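Local coordinates for probable chitinase A (Chromobacterium violaceum, PDB 4TX8), which probably hydrolyses internal links of chitin as a family 18 endochitinase and carries a carbohydrate-binding module thought to bind chitin, at residues N118-V129 against S398-G406; V291-L299 against V349-G359. All coordinates share one frame; numbering follows the deposited sequence.

Interaction 1: N118-V129 against S398-G406; sequences NPSGSAFPLSQV and SINWDRRDG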
loop_
_atom_site.group_PDB
_atom_site.type_symbol
_atom_site.label_atom_id
_atom_site.label_comp_id
_atom_site.label_asym_id
_atom_site.label_seq_id
_atom_site.Cartn_x
_atom_site.Cartn_y
_atom_site.Cartn_z
ATOM N N ASN A 118 -11.497 -9.501 8.265
ATOM C CA ASN A 118 -10.317 -10.065 8.909
ATOM C C ASN A 118 -10.286 -9.557 10.364
ATOM O O ASN A 118 -11.258 -8.934 10.794
ATOM C CB ASN A 118 -9.058 -9.737 8.082
ATOM C CG ASN A 118 -8.437 -8.396 8.421
ATOM O OD1 ASN A 118 -9.097 -7.484 8.918
ATOM N ND2 ASN A 118 -7.151 -8.267 8.122
ATOM N N PRO A 119 -9.216 -9.832 11.145
ATOM C CA PRO A 119 -9.330 -9.363 12.535
ATOM C C PRO A 119 -9.489 -7.844 12.726
ATOM O O PRO A 119 -9.765 -7.415 13.838
ATOM C CB PRO A 119 -8.015 -9.846 13.157
ATOM C CG PRO A 119 -7.679 -11.055 12.394
ATOM C CD PRO A 119 -8.017 -10.678 10.984
ATOM N N SER A 120 -9.340 -7.048 11.671
ATOM C CA SER A 120 -9.588 -5.606 11.767
ATOM C C SER A 120 -11.079 -5.319 11.850
ATOM O O SER A 120 -11.493 -4.211 12.197
ATOM C CB SER A 120 -9.005 -4.861 10.566
ATOM O OG SER A 120 -9.829 -5.048 9.421
ATOM N N GLY A 121 -11.881 -6.327 11.523
ATOM C CA GLY A 121 -13.314 -6.158 11.411
ATOM C C GLY A 121 -13.757 -6.429 9.986
ATOM O O GLY A 121 -12.942 -6.777 9.125
ATOM N N SER A 122 -15.050 -6.273 9.734
ATOM C CA SER A 122 -15.596 -6.491 8.403
ATOM C C SER A 122 -15.206 -5.357 7.465
ATOM O O SER A 122 -14.713 -4.316 7.904
ATOM C CB SER A 122 -17.118 -6.613 8.462
ATOM O OG SER A 122 -17.708 -5.342 8.668
ATOM N N ALA A 123 -15.430 -5.565 6.171
ATOM C CA ALA A 123 -15.277 -4.496 5.198
ATOM C C ALA A 123 -16.287 -3.394 5.491
ATOM O O ALA A 123 -17.298 -3.625 6.156
ATOM C CB ALA A 123 -15.454 -5.025 3.781
ATOM N N PHE A 124 -16.005 -2.194 5.000
ATOM C CA PHE A 124 -16.904 -1.065 5.183
ATOM C C PHE A 124 -17.022 -0.309 3.862
ATOM O O PHE A 124 -16.119 -0.383 3.030
ATOM C CB PHE A 124 -16.402 -0.154 6.313
ATOM C CG PHE A 124 -15.123 0.573 5.994
ATOM C CD1 PHE A 124 -13.895 -0.055 6.135
ATOM C CD2 PHE A 124 -15.151 1.891 5.560
ATOM C CE1 PHE A 124 -12.718 0.617 5.842
ATOM C CE2 PHE A 124 -13.977 2.567 5.269
ATOM C CZ PHE A 124 -12.760 1.929 5.410
ATOM N N PRO A 125 -18.148 0.397 3.653
ATOM C CA PRO A 125 -18.398 1.108 2.390
ATOM C C PRO A 125 -17.270 2.056 1.968
ATOM O O PRO A 125 -16.731 2.801 2.788
ATOM C CB PRO A 125 -19.678 1.889 2.687
ATOM C CG PRO A 125 -20.405 1.016 3.665
ATOM C CD PRO A 125 -19.327 0.428 4.541
ATOM N N LEU A 126 -16.928 2.014 0.683
ATOM C CA LEU A 126 -15.842 2.821 0.131
ATOM C C LEU A 126 -16.081 4.319 0.321
ATOM O O LEU A 126 -15.136 5.102 0.426
ATOM C CB LEU A 126 -15.659 2.510 -1.357
ATOM C CG LEU A 126 -14.417 3.095 -2.034
ATOM C CD1 LEU A 126 -13.172 2.312 -1.640
ATOM C CD2 LEU A 126 -14.587 3.119 -3.540
ATOM N N SER A 127 -17.350 4.709 0.368
ATOM C CA SER A 127 -17.725 6.104 0.570
ATOM C C SER A 127 -17.212 6.675 1.894
ATOM O O SER A 127 -17.053 7.887 2.030
ATOM C CB SER A 127 -19.247 6.249 0.508
ATOM O OG SER A 127 -19.871 5.431 1.487
ATOM N N GLN A 128 -16.951 5.802 2.862
ATOM C CA GLN A 128 -16.589 6.234 4.210
ATOM C C GLN A 128 -15.079 6.360 4.423
ATOM O O GLN A 128 -14.637 6.734 5.507
ATOM C CB GLN A 128 -17.180 5.270 5.246
ATOM C CG GLN A 128 -18.701 5.287 5.299
ATOM C CD GLN A 128 -19.270 4.205 6.196
ATOM O OE1 GLN A 128 -18.547 3.589 6.980
ATOM N NE2 GLN A 128 -20.571 3.963 6.079
ATOM N N VAL A 129 -14.293 6.046 3.397
ATOM C CA VAL A 129 -12.844 6.206 3.471
ATOM C C VAL A 129 -12.502 7.682 3.680
ATOM O O VAL A 129 -12.958 8.542 2.926
ATOM C CB VAL A 129 -12.150 5.675 2.201
ATOM C CG1 VAL A 129 -10.680 6.064 2.189
ATOM C CG2 VAL A 129 -12.313 4.160 2.100
ATOM N N SER A 398 -2.916 -0.752 6.734
ATOM C CA SER A 398 -3.930 -0.568 5.704
ATOM C C SER A 398 -4.916 0.508 6.137
ATOM O O SER A 398 -4.887 0.960 7.281
ATOM C CB SER A 398 -4.687 -1.873 5.453
ATOM O OG SER A 398 -5.397 -2.259 6.624
ATOM N N ILE A 399 -5.802 0.894 5.225
ATOM C CA ILE A 399 -6.887 1.813 5.547
ATOM C C ILE A 399 -7.773 1.244 6.661
ATOM O O ILE A 399 -8.133 1.951 7.606
ATOM C CB ILE A 399 -7.739 2.119 4.294
ATOM C CG1 ILE A 399 -6.888 2.852 3.251
ATOM C CG2 ILE A 399 -8.978 2.925 4.661
ATOM C CD1 ILE A 399 -7.662 3.318 2.035
ATOM N N ASN A 400 -8.101 -0.041 6.561
ATOM C CA ASN A 400 -8.957 -0.691 7.553
ATOM C C ASN A 400 -8.319 -0.790 8.935
ATOM O O ASN A 400 -8.978 -0.529 9.941
ATOM C CB ASN A 400 -9.355 -2.082 7.073
ATOM C CG ASN A 400 -10.319 -2.035 5.908
ATOM O OD1 ASN A 400 -10.012 -1.466 4.860
ATOM N ND2 ASN A 400 -11.494 -2.632 6.082
ATOM N N TRP A 401 -7.048 -1.172 8.992
ATOM C CA TRP A 401 -6.373 -1.250 10.280
ATOM C C TRP A 401 -6.223 0.141 10.882
ATOM O O TRP A 401 -6.360 0.314 12.093
ATOM C CB TRP A 401 -5.013 -1.939 10.159
ATOM C CG TRP A 401 -5.122 -3.426 10.243
ATOM C CD1 TRP A 401 -4.834 -4.329 9.264
ATOM C CD2 TRP A 401 -5.581 -4.186 11.369
ATOM N NE1 TRP A 401 -5.071 -5.607 9.713
ATOM C CE2 TRP A 401 -5.533 -5.546 11.003
ATOM C CE3 TRP A 401 -6.022 -3.848 12.653
ATOM C CZ2 TRP A 401 -5.912 -6.567 11.872
ATOM C CZ3 TRP A 401 -6.399 -4.867 13.517
ATOM C CH2 TRP A 401 -6.339 -6.208 13.123
ATOM N N ASP A 402 -5.959 1.132 10.034
ATOM C CA ASP A 402 -5.857 2.509 10.503
ATOM C C ASP A 402 -7.188 2.990 11.077
ATOM O O ASP A 402 -7.228 3.639 12.121
ATOM C CB ASP A 402 -5.405 3.438 9.376
ATOM C CG ASP A 402 -5.509 4.902 9.757
ATOM O OD1 ASP A 402 -4.651 5.376 10.532
ATOM O OD2 ASP A 402 -6.454 5.574 9.293
ATOM N N ARG A 403 -8.274 2.657 10.387
ATOM C CA ARG A 403 -9.621 3.005 10.830
ATOM C C ARG A 403 -9.960 2.337 12.160
ATOM O O ARG A 403 -10.469 2.981 13.083
ATOM C CB ARG A 403 -10.643 2.607 9.760
ATOM C CG ARG A 403 -12.108 2.779 10.148
ATOM C CD ARG A 403 -12.995 2.370 8.973
ATOM N NE ARG A 403 -14.423 2.364 9.284
ATOM C CZ ARG A 403 -15.105 1.281 9.648
ATOM N NH1 ARG A 403 -14.490 0.111 9.762
ATOM N NH2 ARG A 403 -16.403 1.370 9.900
ATOM N N ARG A 404 -9.669 1.044 12.252
ATOM C CA ARG A 404 -9.938 0.274 13.460
ATOM C C ARG A 404 -9.152 0.833 14.648
ATOM O O ARG A 404 -9.649 0.864 15.775
ATOM C CB ARG A 404 -9.598 -1.203 13.230
ATOM C CG ARG A 404 -9.676 -2.094 14.463
ATOM C CD ARG A 404 -11.013 -1.979 15.184
ATOM N NE ARG A 404 -12.161 -2.244 14.321
ATOM C CZ ARG A 404 -13.423 -2.198 14.739
ATOM N NH1 ARG A 404 -13.692 -1.902 16.006
ATOM N NH2 ARG A 404 -14.417 -2.451 13.896
ATOM N N ASP A 405 -7.935 1.300 14.381
ATOM C CA ASP A 405 -7.052 1.804 15.430
ATOM C C ASP A 405 -7.298 3.278 15.769
ATOM O O ASP A 405 -6.630 3.836 16.636
ATOM C CB ASP A 405 -5.586 1.604 15.026
ATOM C CG ASP A 405 -5.183 0.137 14.994
ATOM O OD1 ASP A 405 -5.825 -0.678 15.691
ATOM O OD2 ASP A 405 -4.217 -0.200 14.276
ATOM N N GLY A 406 -8.255 3.900 15.085
ATOM C CA GLY A 406 -8.634 5.272 15.378
ATOM C C GLY A 406 -7.911 6.335 14.567
ATOM O O GLY A 406 -7.692 7.444 15.053
HETATM O O HOH W 1 -12.286 -3.535 8.875
HETATM O O HOH W 2 -14.538 -2.847 10.841
HETATM O O HOH W 3 -16.050 -2.309 9.256
HETATM O O HOH W 4 -13.251 -2.202 3.664
HETATM O O HOH W 5 -16.384 4.490 8.978
#

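Interaction 2: V291-L299 against V349-G359; sequences VQYYNNGGL and VPSGRSSANSG. With MG (magnesium ion), chain C.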
loop_
_atom_site.group_PDB
_atom_site.type_symbol
_atom_site.label_atom_id
_atom_site.label_comp_id
_atom_site.label_asym_id
_atom_site.label_seq_id
_atom_site.Cartn_x
_atom_site.Cartn_y
_atom_site.Cartn_z
ATOM N N VAL A 291 7.798 0.332 -2.092
ATOM C CA VAL A 291 8.351 -0.907 -1.577
ATOM C C VAL A 291 7.876 -1.136 -0.144
ATOM O O VAL A 291 7.741 -0.197 0.640
ATOM C CB VAL A 291 9.896 -0.890 -1.654
ATOM C CG1 VAL A 291 10.519 -1.907 -0.710
ATOM C CG2 VAL A 291 10.349 -1.139 -3.084
ATOM N N GLN A 292 7.581 -2.388 0.179
ATOM C CA GLN A 292 7.180 -2.749 1.527
ATOM C C GLN A 292 8.417 -2.908 2.404
ATOM O O GLN A 292 9.183 -3.856 2.258
ATOM C CB GLN A 292 6.340 -4.032 1.507
ATOM C CG GLN A 292 5.020 -3.871 0.742
ATOM C CD GLN A 292 4.332 -5.190 0.426
ATOM O OE1 GLN A 292 4.852 -6.264 0.715
ATOM N NE2 GLN A 292 3.147 -5.109 -0.167
ATOM N N TYR A 293 8.621 -1.957 3.305
ATOM C CA TYR A 293 9.752 -2.024 4.217
ATOM C C TYR A 293 9.334 -2.669 5.531
ATOM O O TYR A 293 9.587 -2.132 6.611
ATOM C CB TYR A 293 10.336 -0.631 4.449
ATOM C CG TYR A 293 10.865 -0.011 3.179
ATOM C CD1 TYR A 293 12.120 -0.348 2.692
ATOM C CD2 TYR A 293 10.106 0.903 2.458
ATOM C CE1 TYR A 293 12.607 0.210 1.520
ATOM C CE2 TYR A 293 10.584 1.465 1.291
ATOM C CZ TYR A 293 11.835 1.117 0.827
ATOM O OH TYR A 293 12.309 1.679 -0.337
ATOM N N TYR A 294 8.681 -3.822 5.432
ATOM C CA TYR A 294 8.311 -4.579 6.623
ATOM C C TYR A 294 8.322 -6.078 6.360
ATOM O O TYR A 294 8.322 -6.518 5.208
ATOM C CB TYR A 294 6.935 -4.147 7.151
ATOM C CG TYR A 294 5.845 -3.944 6.112
ATOM C CD1 TYR A 294 5.740 -2.744 5.416
ATOM C CD2 TYR A 294 4.899 -4.932 5.856
ATOM C CE1 TYR A 294 4.744 -2.542 4.480
ATOM C CE2 TYR A 294 3.892 -4.736 4.921
ATOM C CZ TYR A 294 3.825 -3.538 4.237
ATOM O OH TYR A 294 2.837 -3.325 3.307
ATOM N N ASN A 295 8.346 -6.845 7.450
ATOM C CA ASN A 295 8.334 -8.305 7.416
ATOM C C ASN A 295 9.579 -8.932 6.793
ATOM O O ASN A 295 9.606 -10.134 6.566
ATOM C CB ASN A 295 7.099 -8.820 6.663
ATOM C CG ASN A 295 5.814 -8.631 7.438
ATOM O OD1 ASN A 295 5.828 -8.371 8.641
ATOM N ND2 ASN A 295 4.688 -8.775 6.749
ATOM N N ASN A 296 10.610 -8.146 6.504
ATOM C CA ASN A 296 11.789 -8.722 5.860
ATOM C C ASN A 296 13.123 -8.274 6.460
ATOM O O ASN A 296 14.162 -8.333 5.803
ATOM C CB ASN A 296 11.764 -8.414 4.360
ATOM C CG ASN A 296 10.714 -9.227 3.621
ATOM O OD1 ASN A 296 10.946 -10.381 3.265
ATOM N ND2 ASN A 296 9.548 -8.633 3.404
ATOM N N GLY A 297 13.091 -7.852 7.718
ATOM C CA GLY A 297 14.303 -7.464 8.414
ATOM C C GLY A 297 14.924 -6.207 7.834
ATOM O O GLY A 297 14.268 -5.461 7.101
ATOM N N GLY A 298 16.195 -5.984 8.157
ATOM C CA GLY A 298 16.898 -4.776 7.768
ATOM C C GLY A 298 17.257 -4.714 6.300
ATOM O O GLY A 298 16.977 -5.636 5.536
ATOM N N LEU A 299 17.898 -3.619 5.909
ATOM C CA LEU A 299 18.185 -3.354 4.507
ATOM C C LEU A 299 19.629 -2.919 4.294
ATOM O O LEU A 299 20.099 -1.977 4.931
ATOM C CB LEU A 299 17.238 -2.279 3.977
ATOM C CG LEU A 299 17.425 -1.850 2.523
ATOM C CD1 LEU A 299 17.095 -2.999 1.589
ATOM C CD2 LEU A 299 16.559 -0.639 2.219
ATOM N N VAL A 349 4.889 1.142 4.738
ATOM C CA VAL A 349 5.083 0.800 6.143
ATOM C C VAL A 349 3.799 0.185 6.713
ATOM O O VAL A 349 2.738 0.313 6.112
ATOM C CB VAL A 349 5.471 2.046 6.968
ATOM C CG1 VAL A 349 6.844 2.572 6.546
ATOM C CG2 VAL A 349 4.412 3.127 6.802
ATOM N N PRO A 350 3.891 -0.502 7.863
ATOM C CA PRO A 350 2.666 -0.965 8.533
ATOM C C PRO A 350 1.929 0.204 9.179
ATOM O O PRO A 350 2.588 1.135 9.634
ATOM C CB PRO A 350 3.188 -1.939 9.599
ATOM C CG PRO A 350 4.577 -2.296 9.151
ATOM C CD PRO A 350 5.101 -1.068 8.482
ATOM N N SER A 351 0.602 0.174 9.220
ATOM C CA SER A 351 -0.136 1.290 9.804
ATOM C C SER A 351 -0.108 1.220 11.325
ATOM O O SER A 351 -0.328 2.225 12.003
ATOM C CB SER A 351 -1.583 1.319 9.295
ATOM O OG SER A 351 -2.287 0.142 9.648
ATOM N N GLY A 352 0.177 0.032 11.850
ATOM C CA GLY A 352 0.220 -0.191 13.284
ATOM C C GLY A 352 0.682 -1.601 13.601
ATOM O O GLY A 352 1.035 -2.360 12.698
ATOM N N ARG A 353 0.660 -1.954 14.880
ATOM C CA ARG A 353 1.210 -3.226 15.351
ATOM C C ARG A 353 0.502 -4.464 14.797
ATOM O O ARG A 353 1.110 -5.528 14.684
ATOM C CB ARG A 353 1.181 -3.265 16.882
ATOM C CG ARG A 353 2.167 -2.311 17.535
ATOM C CD ARG A 353 3.533 -2.958 17.684
ATOM N NE ARG A 353 4.593 -1.977 17.903
ATOM C CZ ARG A 353 5.843 -2.293 18.227
ATOM N NH1 ARG A 353 6.185 -3.565 18.382
ATOM N NH2 ARG A 353 6.746 -1.339 18.404
ATOM N N SER A 354 -0.773 -4.334 14.448
ATOM C CA SER A 354 -1.524 -5.481 13.940
ATOM C C SER A 354 -1.371 -5.649 12.432
ATOM O O SER A 354 -1.890 -6.605 11.856
ATOM C CB SER A 354 -3.007 -5.350 14.294
ATOM O OG SER A 354 -3.191 -5.298 15.696
ATOM N N SER A 355 -0.652 -4.729 11.797
ATOM C CA SER A 355 -0.588 -4.687 10.337
ATOM C C SER A 355 0.539 -5.528 9.740
ATOM O O SER A 355 0.571 -5.764 8.531
ATOM C CB SER A 355 -0.439 -3.238 9.867
ATOM O OG SER A 355 -1.537 -2.444 10.287
ATOM N N ALA A 356 1.463 -5.972 10.583
ATOM C CA ALA A 356 2.632 -6.711 10.115
ATOM C C ALA A 356 3.307 -7.424 11.276
ATOM O O ALA A 356 2.873 -7.300 12.418
ATOM C CB ALA A 356 3.613 -5.774 9.424
ATOM N N ASN A 357 4.370 -8.166 10.981
ATOM C CA ASN A 357 5.106 -8.886 12.017
ATOM C C ASN A 357 6.343 -8.127 12.483
ATOM O O ASN A 357 6.832 -8.345 13.589
ATOM C CB ASN A 357 5.510 -10.273 11.516
ATOM C CG ASN A 357 4.328 -11.077 11.018
ATOM O OD1 ASN A 357 3.321 -11.218 11.709
ATOM N ND2 ASN A 357 4.442 -11.597 9.803
ATOM N N SER A 358 6.852 -7.245 11.629
ATOM C CA SER A 358 8.018 -6.433 11.961
ATOM C C SER A 358 8.079 -5.221 11.044
ATOM O O SER A 358 7.449 -5.211 9.990
ATOM C CB SER A 358 9.306 -7.247 11.840
ATOM O OG SER A 358 9.583 -7.558 10.484
ATOM N N GLY A 359 8.835 -4.204 11.444
ATOM C CA GLY A 359 9.006 -3.026 10.613
ATOM C C GLY A 359 8.065 -1.893 10.969
ATOM O O GLY A 359 7.859 -0.977 10.176
HETATM MG MG MG C . 1.835 -7.879 14.313
HETATM O O HOH W 6 9.325 0.099 8.128
HETATM O O HOH W 7 0.122 -8.697 12.670
HETATM O O HOH W 8 2.899 -10.174 14.287
HETATM O O HOH W 9 3.490 -7.684 16.236
#

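Interaction 1: N118-V129 against S398-G406
The Phe124 ring lies against the helix 399-404, with Arg403 over one face and Asn400 and Ile399 at its rim. CZ of Phe124 meets Ile399 CG2 at 4.0 Å near the ring plane, and Val129 CG1 touches Ile399 CD1. Over the face, Arg403 CD sits 3.6 Å from the Phe124 ring centroid, a CH-pi contact. The Arg403 chain, extended from CG to NE (chi3 174°), then runs on across the ring, and its guanidinium lies flat on it with planes 11° apart: a stacked cation-pi pair with Arg403 CZ 4.1 Å from the centroid. A second aromatic surface is Trp401, whose six-membered ring takes Ser120 CB over its centre, 3.5 Å from the centroid. Asn118 OD1 accepts from Ser120 N, an Asx turn inside a type I beta turn, and also from Ser120 OG at 2.6 Å.

Towards the polar edge, Arg404 NE donates to Ser120 O at 3.0 Å, bent to 138° at the hydrogen; its NH1 turns to Trp71 O. Asn400 OD1 accepts from His114 N, while ND2 feeds two waters, one bridging to Ser120 OG and Ser122 O. Ser398 OG N-caps the helix through Trp401 N and Gly406 closes it in a Schellman motif, a short capped helix following the last barrel strand of a GH18 TIM barrel, packed against the loop after strand 108-114.

Interaction 2: V291-L299 against V349-G359
Tyr294 CG stands between its backbone N and carbonyl carbon (chi1 43°), which turns the ring toward the end of strand 345-350, while Asn295 CG, anti to its carbonyl carbon (chi1 -72°), carries the amide to 356-358. The tyrosine and Pro350 side chains run antiparallel alongside each other, with Tyr294 CD1 3.6 Å from Pro350 CD, and Tyr294 CD2 meets Ala356 CB at 3.9 Å. Beyond the ring, Tyr294 OH bonds to a citrate, probably from the crystallisation liquor.

Asn295 is gripped through both backbone and side chain. Its OD1 accepts from Asn357 N in the carbonyl plane at 2.8 Å, and more weakly from Ser358 N; its own N donates to Ser358 O at 3.2 Å from above the plane of the Ser358 carbonyl. Ser358 OG hydrogen-bonds to Glu310 OE2, outside the two segments. A water that donates to both Tyr293 O and Gly359 O adds a further bridge. Next to the docked residues, Ala356 O (2.2 Å) and Arg353 O bind a magnesium ion that three waters also ligate, one of them donating to Asn357 OD1.

The contact joins the loops after the C-terminal ends of the adjacent parallel barrel strands 288-292 and 345-350, the active-site side of a TIM barrel; Tyr294 also touches Trp397 of strand 393-397, and Tyr293 and Val349 pack on helix 313-325.

From the N terminus, the chain passes strand 108-114 and enters 118-129, whose partner 398-406 comes only after 268 further residues; interaction 1 thus closes a loop holding most of the barrel and joins its first and last parts. Interaction 2 is nested wholly inside that loop: 291-299 follows strand 288-292, and 49 residues, including helix 313-325, lie before 349-359. The two do not cross, and their centres are 18 Å apart. They meet where Ser398 N probably bonds to Ser351 OG (3.1 Å) and Trp401 packs on Ser351, Ser354 and Ser355, so helix 399-404 serves both, linking the loops after strands 108-114 and 345-350.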